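Local coordinates for internalin C2 (Listeria monocytogenes serotype 4b str. F2365, PDB 4FHO), which probably takes part in adhesion to or invasion of host cells, using a curved leucine-rich-repeat domain of the kind that binds partner proteins, at residues Y141-Q146 with Y161-N166; L156-Y161 with L178-T183; N189-I194 with N211-V216. All coordinates share one frame; numbering follows the deposited sequence.

Contact 1: Y141-Q146 with Y161-N166; sequences YLDLNQ and YLSIGN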
loop_
_atom_site.group_PDB
_atom_site.type_symbol
_atom_site.label_atom_id
_atom_site.label_comp_id
_atom_site.label_asym_id
_atom_site.label_seq_id
_atom_site.Cartn_x
_atom_site.Cartn_y
_atom_site.Cartn_z
ATOM N N TYR A 141 -2.298 -0.197 -4.776
ATOM C CA TYR A 141 -3.738 0.085 -4.763
ATOM C C TYR A 141 -3.993 1.454 -4.140
ATOM O O TYR A 141 -3.722 1.660 -2.960
ATOM C CB TYR A 141 -4.523 -0.971 -3.982
ATOM C CG TYR A 141 -4.281 -2.417 -4.340
ATOM C CD1 TYR A 141 -3.220 -3.135 -3.774
ATOM C CD2 TYR A 141 -5.154 -3.108 -5.201
ATOM C CE1 TYR A 141 -3.012 -4.494 -4.082
ATOM C CE2 TYR A 141 -4.944 -4.459 -5.524
ATOM C CZ TYR A 141 -3.879 -5.145 -4.956
ATOM O OH TYR A 141 -3.669 -6.467 -5.250
ATOM N N LEU A 142 -4.581 2.357 -4.918
ATOM C CA LEU A 142 -4.956 3.699 -4.464
ATOM C C LEU A 142 -6.462 3.992 -4.586
ATOM O O LEU A 142 -6.867 5.143 -4.510
ATOM C CB LEU A 142 -4.144 4.716 -5.266
ATOM C CG LEU A 142 -2.633 4.734 -4.995
ATOM C CD1 LEU A 142 -1.922 5.749 -5.897
ATOM C CD2 LEU A 142 -2.282 5.023 -3.540
ATOM N N ASP A 143 -7.281 2.944 -4.700
ATOM C CA ASP A 143 -8.716 3.069 -5.005
ATOM C C ASP A 143 -9.505 3.679 -3.871
ATOM O O ASP A 143 -9.136 3.509 -2.728
ATOM C CB ASP A 143 -9.346 1.697 -5.278
ATOM C CG ASP A 143 -8.619 0.951 -6.356
ATOM O OD1 ASP A 143 -8.908 1.177 -7.539
ATOM O OD2 ASP A 143 -7.696 0.199 -6.003
ATOM N N LEU A 144 -10.587 4.382 -4.211
ATOM C CA LEU A 144 -11.580 4.863 -3.227
ATOM C C LEU A 144 -10.980 5.920 -2.260
ATOM O O LEU A 144 -11.182 5.878 -1.054
ATOM C CB LEU A 144 -12.241 3.688 -2.490
ATOM C CG LEU A 144 -12.982 2.661 -3.383
ATOM C CD1 LEU A 144 -13.086 1.275 -2.737
ATOM C CD2 LEU A 144 -14.349 3.235 -3.657
ATOM N N ASN A 145 -10.220 6.838 -2.827
ATOM C CA ASN A 145 -9.655 7.987 -2.137
ATOM C C ASN A 145 -10.129 9.258 -2.863
ATOM O O ASN A 145 -11.150 9.229 -3.561
ATOM C CB ASN A 145 -8.133 7.783 -2.072
ATOM C CG ASN A 145 -7.747 6.693 -1.086
ATOM O OD1 ASN A 145 -8.069 6.785 0.073
ATOM N ND2 ASN A 145 -7.083 5.651 -1.558
ATOM N N GLN A 146 -9.448 10.383 -2.673
ATOM C CA GLN A 146 -9.766 11.620 -3.400
ATOM C C GLN A 146 -8.490 12.190 -4.010
ATOM O O GLN A 146 -8.195 13.368 -3.869
ATOM C CB GLN A 146 -10.473 12.619 -2.468
ATOM C CG GLN A 146 -11.782 12.066 -1.910
ATOM C CD GLN A 146 -12.513 13.003 -0.970
ATOM O OE1 GLN A 146 -12.337 14.221 -1.007
ATOM N NE2 GLN A 146 -13.351 12.427 -0.116
ATOM N N TYR A 161 1.247 -3.476 -11.429
ATOM C CA TYR A 161 -0.201 -3.389 -11.145
ATOM C C TYR A 161 -0.477 -2.065 -10.465
ATOM O O TYR A 161 0.060 -1.811 -9.381
ATOM C CB TYR A 161 -0.612 -4.554 -10.251
ATOM C CG TYR A 161 -2.100 -4.700 -10.000
ATOM C CD1 TYR A 161 -2.750 -3.883 -9.073
ATOM C CD2 TYR A 161 -2.856 -5.680 -10.653
ATOM C CE1 TYR A 161 -4.111 -4.011 -8.826
ATOM C CE2 TYR A 161 -4.225 -5.822 -10.396
ATOM C CZ TYR A 161 -4.842 -4.975 -9.484
ATOM O OH TYR A 161 -6.183 -5.068 -9.199
ATOM N N LEU A 162 -1.308 -1.232 -11.094
ATOM C CA LEU A 162 -1.725 0.060 -10.529
ATOM C C LEU A 162 -3.244 0.141 -10.547
ATOM O O LEU A 162 -3.849 0.057 -11.607
ATOM C CB LEU A 162 -1.129 1.237 -11.305
ATOM C CG LEU A 162 -1.493 2.673 -10.871
ATOM C CD1 LEU A 162 -1.177 2.934 -9.393
ATOM C CD2 LEU A 162 -0.814 3.723 -11.741
ATOM N N SER A 163 -3.840 0.355 -9.375
ATOM C CA SER A 163 -5.267 0.505 -9.238
ATOM C C SER A 163 -5.552 1.883 -8.646
ATOM O O SER A 163 -5.159 2.162 -7.519
ATOM C CB SER A 163 -5.784 -0.622 -8.351
ATOM O OG SER A 163 -7.165 -0.720 -8.437
ATOM N N ILE A 164 -6.248 2.722 -9.415
ATOM C CA ILE A 164 -6.570 4.111 -9.055
ATOM C C ILE A 164 -8.056 4.454 -9.244
ATOM O O ILE A 164 -8.417 5.628 -9.327
ATOM C CB ILE A 164 -5.686 5.113 -9.843
ATOM C CG1 ILE A 164 -5.816 4.909 -11.357
ATOM C CG2 ILE A 164 -4.229 5.003 -9.396
ATOM C CD1 ILE A 164 -5.276 6.068 -12.171
ATOM N N GLY A 165 -8.924 3.440 -9.238
ATOM C CA GLY A 165 -10.363 3.635 -9.419
ATOM C C GLY A 165 -11.023 4.432 -8.313
ATOM O O GLY A 165 -10.512 4.472 -7.212
ATOM N N ASN A 166 -12.114 5.127 -8.630
ATOM C CA ASN A 166 -12.836 5.986 -7.672
ATOM C C ASN A 166 -11.924 7.040 -7.028
ATOM O O ASN A 166 -11.724 7.052 -5.817
ATOM C CB ASN A 166 -13.564 5.136 -6.615
ATOM C CG ASN A 166 -14.576 4.193 -7.228
ATOM O OD1 ASN A 166 -15.699 4.586 -7.510
ATOM N ND2 ASN A 166 -14.182 2.954 -7.437
#
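Tyr141 and Ser163 form a parallel beta bridge, in which Leu142 N donates to Ser163 O at 2.7 Å with an N-H...O angle of 164°; beyond the strands the backbones stay paired through Leu144 N to Gly165 O, 3.0 Å. Asp143 adds a side-chain link between the two backbone bonds. Its CG is anti to the carbonyl carbon (chi1 -55°), which places the carboxylate over Ser163, whose OG lies 2.7 Å from both OD1 and OD2. OD1 also receives a weak bond from Gly165 N, 2.8 Å away. On the same face as Ser163, the rings of Tyr141 and Tyr161 meet obliquely, planes at 52°, with Tyr141 CE2 3.4 Å from Tyr161 CE1. Further along, Leu144 CD2 lies beside Asn166 CB at 3.6 Å. Leu142 CB meets Ile164 CG2 (4.1 Å), both residues being buried. Strand 161-163 lies between strands 139-141 and 183-185 of the parallel sheet, and Tyr161 reaches from Val139 on one neighbour to Thr183 and Arg185 on the other.

Contact 2: L156-Y161 with L178-T183; sequences LTNLQY and LSKLTT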
loop_
_atom_site.group_PDB
_atom_site.type_symbol
_atom_site.label_atom_id
_atom_site.label_comp_id
_atom_site.label_asym_id
_atom_site.label_seq_id
_atom_site.Cartn_x
_atom_site.Cartn_y
_atom_site.Cartn_z
ATOM N N LEU A 156 8.200 5.478 -10.387
ATOM C CA LEU A 156 7.959 4.115 -9.890
ATOM C C LEU A 156 7.958 3.125 -11.058
ATOM O O LEU A 156 6.931 2.514 -11.413
ATOM C CB LEU A 156 6.669 4.053 -9.073
ATOM C CG LEU A 156 6.575 5.029 -7.890
ATOM C CD1 LEU A 156 5.314 4.787 -7.082
ATOM C CD2 LEU A 156 7.800 4.978 -6.985
ATOM N N THR A 157 9.154 2.946 -11.614
ATOM C CA THR A 157 9.365 2.197 -12.860
ATOM C C THR A 157 9.283 0.679 -12.715
ATOM O O THR A 157 9.257 -0.017 -13.725
ATOM C CB THR A 157 10.732 2.551 -13.490
ATOM O OG1 THR A 157 11.767 2.269 -12.543
ATOM C CG2 THR A 157 10.794 4.022 -13.881
ATOM N N ASN A 158 9.233 0.158 -11.487
ATOM C CA ASN A 158 8.941 -1.279 -11.248
ATOM C C ASN A 158 7.451 -1.660 -11.148
ATOM O O ASN A 158 7.139 -2.839 -10.950
ATOM C CB ASN A 158 9.733 -1.783 -10.029
ATOM C CG ASN A 158 11.242 -1.758 -10.268
ATOM O OD1 ASN A 158 11.728 -2.323 -11.244
ATOM N ND2 ASN A 158 11.980 -1.113 -9.376
ATOM N N LEU A 159 6.541 -0.694 -11.309
ATOM C CA LEU A 159 5.100 -0.953 -11.140
ATOM C C LEU A 159 4.572 -1.888 -12.245
ATOM O O LEU A 159 4.752 -1.608 -13.429
ATOM C CB LEU A 159 4.273 0.350 -11.098
ATOM C CG LEU A 159 4.214 1.130 -9.770
ATOM C CD1 LEU A 159 3.545 2.482 -9.944
ATOM C CD2 LEU A 159 3.511 0.345 -8.679
ATOM N N GLN A 160 3.988 -3.010 -11.827
ATOM C CA GLN A 160 3.278 -3.970 -12.697
ATOM C C GLN A 160 1.754 -3.828 -12.609
ATOM O O GLN A 160 1.055 -4.074 -13.593
ATOM C CB GLN A 160 3.647 -5.408 -12.299
ATOM C CG GLN A 160 5.133 -5.736 -12.454
ATOM C CD GLN A 160 5.478 -7.154 -12.026
ATOM O OE1 GLN A 160 4.699 -8.087 -12.233
ATOM N NE2 GLN A 160 6.650 -7.322 -11.425
ATOM N N TYR A 161 1.247 -3.476 -11.429
ATOM C CA TYR A 161 -0.201 -3.389 -11.145
ATOM C C TYR A 161 -0.477 -2.065 -10.465
ATOM O O TYR A 161 0.060 -1.811 -9.381
ATOM C CB TYR A 161 -0.612 -4.554 -10.251
ATOM C CG TYR A 161 -2.100 -4.700 -10.000
ATOM C CD1 TYR A 161 -2.750 -3.883 -9.073
ATOM C CD2 TYR A 161 -2.856 -5.680 -10.653
ATOM C CE1 TYR A 161 -4.111 -4.011 -8.826
ATOM C CE2 TYR A 161 -4.225 -5.822 -10.396
ATOM C CZ TYR A 161 -4.842 -4.975 -9.484
ATOM O OH TYR A 161 -6.183 -5.068 -9.199
ATOM N N LEU A 178 6.053 3.980 -17.024
ATOM C CA LEU A 178 5.836 2.754 -16.233
ATOM C C LEU A 178 5.660 1.564 -17.187
ATOM O O LEU A 178 4.579 1.002 -17.316
ATOM C CB LEU A 178 4.645 2.913 -15.273
ATOM C CG LEU A 178 4.579 4.185 -14.428
ATOM C CD1 LEU A 178 3.462 4.070 -13.404
ATOM C CD2 LEU A 178 5.918 4.499 -13.776
ATOM N N SER A 179 6.761 1.191 -17.837
ATOM C CA SER A 179 6.756 0.237 -18.962
ATOM C C SER A 179 6.507 -1.219 -18.567
ATOM O O SER A 179 6.203 -2.036 -19.439
ATOM C CB SER A 179 8.054 0.347 -19.775
ATOM O OG SER A 179 9.188 0.047 -18.983
ATOM N N LYS A 180 6.617 -1.549 -17.278
ATOM C CA LYS A 180 6.268 -2.898 -16.790
ATOM C C LYS A 180 4.781 -3.117 -16.484
ATOM O O LYS A 180 4.402 -4.253 -16.170
ATOM C CB LYS A 180 7.128 -3.267 -15.576
ATOM C CG LYS A 180 8.621 -3.282 -15.863
ATOM C CD LYS A 180 9.389 -3.766 -14.648
ATOM C CE LYS A 180 10.887 -3.689 -14.861
ATOM N NZ LYS A 180 11.594 -3.949 -13.577
ATOM N N LEU A 181 3.942 -2.075 -16.569
ATOM C CA LEU A 181 2.515 -2.200 -16.198
ATOM C C LEU A 181 1.754 -3.191 -17.078
ATOM O O LEU A 181 1.715 -3.026 -18.306
ATOM C CB LEU A 181 1.758 -0.861 -16.251
ATOM C CG LEU A 181 1.834 0.124 -15.092
ATOM C CD1 LEU A 181 0.989 1.333 -15.445
ATOM C CD2 LEU A 181 1.385 -0.488 -13.771
ATOM N N THR A 182 1.164 -4.204 -16.443
ATOM C CA THR A 182 0.229 -5.128 -17.091
ATOM C C THR A 182 -1.247 -4.846 -16.762
ATOM O O THR A 182 -2.117 -5.200 -17.566
ATOM C CB THR A 182 0.578 -6.598 -16.778
ATOM O OG1 THR A 182 0.743 -6.764 -15.367
ATOM C CG2 THR A 182 1.862 -7.001 -17.483
ATOM N N THR A 183 -1.534 -4.228 -15.610
ATOM C CA THR A 183 -2.897 -3.864 -15.226
ATOM C C THR A 183 -2.975 -2.405 -14.805
ATOM O O THR A 183 -2.200 -1.954 -13.937
ATOM C CB THR A 183 -3.417 -4.764 -14.093
ATOM O OG1 THR A 183 -3.372 -6.131 -14.516
ATOM C CG2 THR A 183 -4.847 -4.379 -13.692
HETATM O O HOH W 1 6.739 -0.058 -14.718
#
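Gln160 O gathers three donors from the two residues that follow the Leu178-Leu181 turn, consistent with the parallel Tyr161-Thr183 bridge. Thr182 N lies 2.9 Å from Gln160 O, in the carbonyl plane and on a lone pair; Thr183 N approaches the same oxygen at 3.3 Å, almost in line with the C=O bond. Thr182 OG1, 3.2 Å from Gln160 O, comes from above that plane, its hydroxyl set between the backbone N and carbonyl carbon (chi1 50°). A second polar link runs along the solvent side: the extended Lys180 chain lies beside Asn158, and its NZ donates to Asn158 OD1 at 2.8 Å, in the plane of the amide. One water completes the polar set. It accepts from Lys180 N at 3.0 Å and donates to the carbonyls of Thr157 and Leu159, so it bridges backbone groups that do not pair directly. Apolar contacts lie on the buried side, where Leu159 CD1 meets Leu178 CD1 at 3.8 Å and Leu159 CB meets Leu181 CD2 at 4.0 Å. At the strand end, Thr183 CB packs obliquely on the Tyr161 ring, 3.6 Å from CD2. Leu156-Leu159 and Leu178-Leu181 are both type I turns, each leading into a strand of the parallel sheet; such turns stacked one repeat apart are what a regular leucine-rich-repeat solenoid produces.

Contact 3: N189-I194 with N211-V216; sequences NKISDI and NQISDV
Asn211 OD1 accepts from Ile191 N at 3.0 Å with an N-H...O angle of 160°, one rung of the asparagine ladder of a leucine-rich-repeat solenoid. The equivalent residue one repeat earlier, Asn189, uses its own OD1 on Val169 N. The ladder amides also spend their N-H groups on backbone oxygens: Asn211 ND2 donates to Ala186 O, while Asn189 ND2 donates to Ile164 O as well as Ala186 O. Both polar ends of each asparagine are therefore satisfied by main chain, in keeping with the burial of Asn189.

Ile191 uses both its backbone N and its backbone O: the O receives Gln212 N at 2.8 Å, nearly straight along the carbonyl. The Gln212 side chain, bent at chi2 (94°), turns back across Lys190 and brings NE2 to Asn189 O, a longer bond of 3.3 Å with the acceptor near the plane of the amide. Farther on, the backbones diverge, and a water spans the gap by donating to Ser192 O at 3.0 Å and to Asp215 O at 2.9 Å.

Isoleucines supply the apolar side of the contact. Ile213 CD1 lies 4.2 Å from Ile191 CG2, and the side chains of Ile213 and Ile194 cross at about a right angle, with the same Ile213 CD1 only 3.6 Å from Ile194 CG2.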
loop_
_atom_site.group_PDB
_atom_site.type_symbol
_atom_site.label_atom_id
_atom_site.label_comp_id
_atom_site.label_asym_id
_atom_site.label_seq_id
_atom_site.Cartn_x
_atom_site.Cartn_y
_atom_site.Cartn_z
ATOM N N ASN A 189 -13.099 8.137 -12.671
ATOM C CA ASN A 189 -12.115 9.198 -12.549
ATOM C C ASN A 189 -12.540 10.339 -13.508
ATOM O O ASN A 189 -13.707 10.383 -13.913
ATOM C CB ASN A 189 -10.724 8.610 -12.829
ATOM C CG ASN A 189 -10.079 8.027 -11.597
ATOM O OD1 ASN A 189 -9.786 8.746 -10.635
ATOM N ND2 ASN A 189 -9.830 6.730 -11.625
ATOM N N LYS A 190 -11.640 11.255 -13.835
ATOM C CA LYS A 190 -11.918 12.345 -14.770
ATOM C C LYS A 190 -10.966 12.264 -15.964
ATOM O O LYS A 190 -10.474 13.277 -16.436
ATOM C CB LYS A 190 -11.808 13.691 -14.034
ATOM C CG LYS A 190 -12.771 13.858 -12.865
ATOM C CD LYS A 190 -14.171 14.253 -13.333
ATOM C CE LYS A 190 -15.226 14.013 -12.261
ATOM N NZ LYS A 190 -14.879 14.629 -10.949
ATOM N N ILE A 191 -10.751 11.051 -16.482
ATOM C CA ILE A 191 -9.799 10.823 -17.571
ATOM C C ILE A 191 -10.515 11.107 -18.905
ATOM O O ILE A 191 -11.630 10.618 -19.132
ATOM C CB ILE A 191 -9.214 9.380 -17.514
ATOM C CG1 ILE A 191 -8.425 9.173 -16.200
ATOM C CG2 ILE A 191 -8.319 9.088 -18.716
ATOM C CD1 ILE A 191 -8.140 7.720 -15.845
ATOM N N SER A 192 -9.894 11.925 -19.757
ATOM C CA SER A 192 -10.345 12.122 -21.158
ATOM C C SER A 192 -9.329 11.785 -22.245
ATOM O O SER A 192 -9.729 11.427 -23.343
ATOM C CB SER A 192 -10.851 13.557 -21.361
ATOM O OG SER A 192 -9.889 14.500 -20.942
ATOM N N ASP A 193 -8.041 11.942 -21.954
ATOM C CA ASP A 193 -6.955 11.663 -22.890
ATOM C C ASP A 193 -6.295 10.405 -22.350
ATOM O O ASP A 193 -5.885 10.398 -21.210
ATOM C CB ASP A 193 -5.972 12.853 -22.893
ATOM C CG ASP A 193 -4.920 12.781 -23.994
ATOM O OD1 ASP A 193 -4.687 11.709 -24.582
ATOM O OD2 ASP A 193 -4.309 13.834 -24.271
ATOM N N ILE A 194 -6.217 9.347 -23.157
ATOM C CA ILE A 194 -5.443 8.132 -22.815
ATOM C C ILE A 194 -4.199 7.933 -23.705
ATOM O O ILE A 194 -3.633 6.839 -23.734
ATOM C CB ILE A 194 -6.332 6.849 -22.758
ATOM C CG1 ILE A 194 -7.003 6.537 -24.096
ATOM C CG2 ILE A 194 -7.390 6.998 -21.676
ATOM C CD1 ILE A 194 -7.507 5.108 -24.178
ATOM N N ASN A 211 -15.366 7.243 -17.227
ATOM C CA ASN A 211 -14.446 8.326 -17.535
ATOM C C ASN A 211 -15.043 9.059 -18.743
ATOM O O ASN A 211 -16.164 8.755 -19.141
ATOM C CB ASN A 211 -13.054 7.746 -17.784
ATOM C CG ASN A 211 -12.318 7.428 -16.499
ATOM O OD1 ASN A 211 -11.865 8.337 -15.779
ATOM N ND2 ASN A 211 -12.178 6.144 -16.202
ATOM N N GLN A 212 -14.331 10.043 -19.291
ATOM C CA GLN A 212 -14.857 10.911 -20.355
ATOM C C GLN A 212 -13.965 10.800 -21.590
ATOM O O GLN A 212 -13.400 11.787 -22.046
ATOM C CB GLN A 212 -14.966 12.364 -19.842
ATOM C CG GLN A 212 -15.898 12.515 -18.637
ATOM C CD GLN A 212 -15.178 12.458 -17.298
ATOM O OE1 GLN A 212 -14.368 13.338 -16.989
ATOM N NE2 GLN A 212 -15.486 11.441 -16.483
ATOM N N ILE A 213 -13.885 9.583 -22.131
ATOM C CA ILE A 213 -12.946 9.209 -23.198
ATOM C C ILE A 213 -13.674 9.151 -24.551
ATOM O O ILE A 213 -14.695 8.477 -24.674
ATOM C CB ILE A 213 -12.267 7.855 -22.879
ATOM C CG1 ILE A 213 -11.375 7.986 -21.629
ATOM C CG2 ILE A 213 -11.433 7.359 -24.056
ATOM C CD1 ILE A 213 -10.952 6.670 -21.014
ATOM N N SER A 214 -13.143 9.877 -25.540
ATOM C CA SER A 214 -13.638 9.907 -26.933
ATOM C C SER A 214 -12.769 9.113 -27.917
ATOM O O SER A 214 -13.300 8.490 -28.842
ATOM C CB SER A 214 -13.689 11.356 -27.446
ATOM O OG SER A 214 -14.671 12.124 -26.775
ATOM N N ASP A 215 -11.447 9.157 -27.723
ATOM C CA ASP A 215 -10.457 8.659 -28.683
ATOM C C ASP A 215 -9.711 7.482 -28.049
ATOM O O ASP A 215 -8.997 7.672 -27.068
ATOM C CB ASP A 215 -9.496 9.813 -29.029
ATOM C CG ASP A 215 -8.451 9.452 -30.090
ATOM O OD1 ASP A 215 -8.536 8.389 -30.744
ATOM O OD2 ASP A 215 -7.524 10.275 -30.273
ATOM N N VAL A 216 -9.900 6.276 -28.600
ATOM C CA VAL A 216 -9.166 5.062 -28.159
ATOM C C VAL A 216 -8.040 4.611 -29.116
ATOM O O VAL A 216 -7.497 3.515 -28.955
ATOM C CB VAL A 216 -10.132 3.892 -27.796
ATOM C CG1 VAL A 216 -10.968 4.279 -26.583
ATOM C CG2 VAL A 216 -11.013 3.483 -28.969
HETATM O O HOH W 2 -8.499 10.149 -25.744
#

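Along the chain the segments of contacts 1 and 2 alternate and share Tyr161, whereas contact 3 opens only after both have closed. Contacts 1 and 2 have centres 15 Å apart and lie at opposite ends of the strands, contact 2 where they begin and contact 1 where they finish: contact 2 joins turns entering strands 161-163 and 183-185, and contact 1 joins the end of strand 139-141 and its following loop to strand 161-163 and the loop leaving it. A probable hydrogen bond, Leu162 N to Thr183 O at 3.1 Å, connects them. Contact 3 lies toward the C-terminal end, its centre 16 Å from that of contact 1 and 20 Å from that of contact 2. Together they sample the inter-repeat bonds that propagate this elongated solenoid.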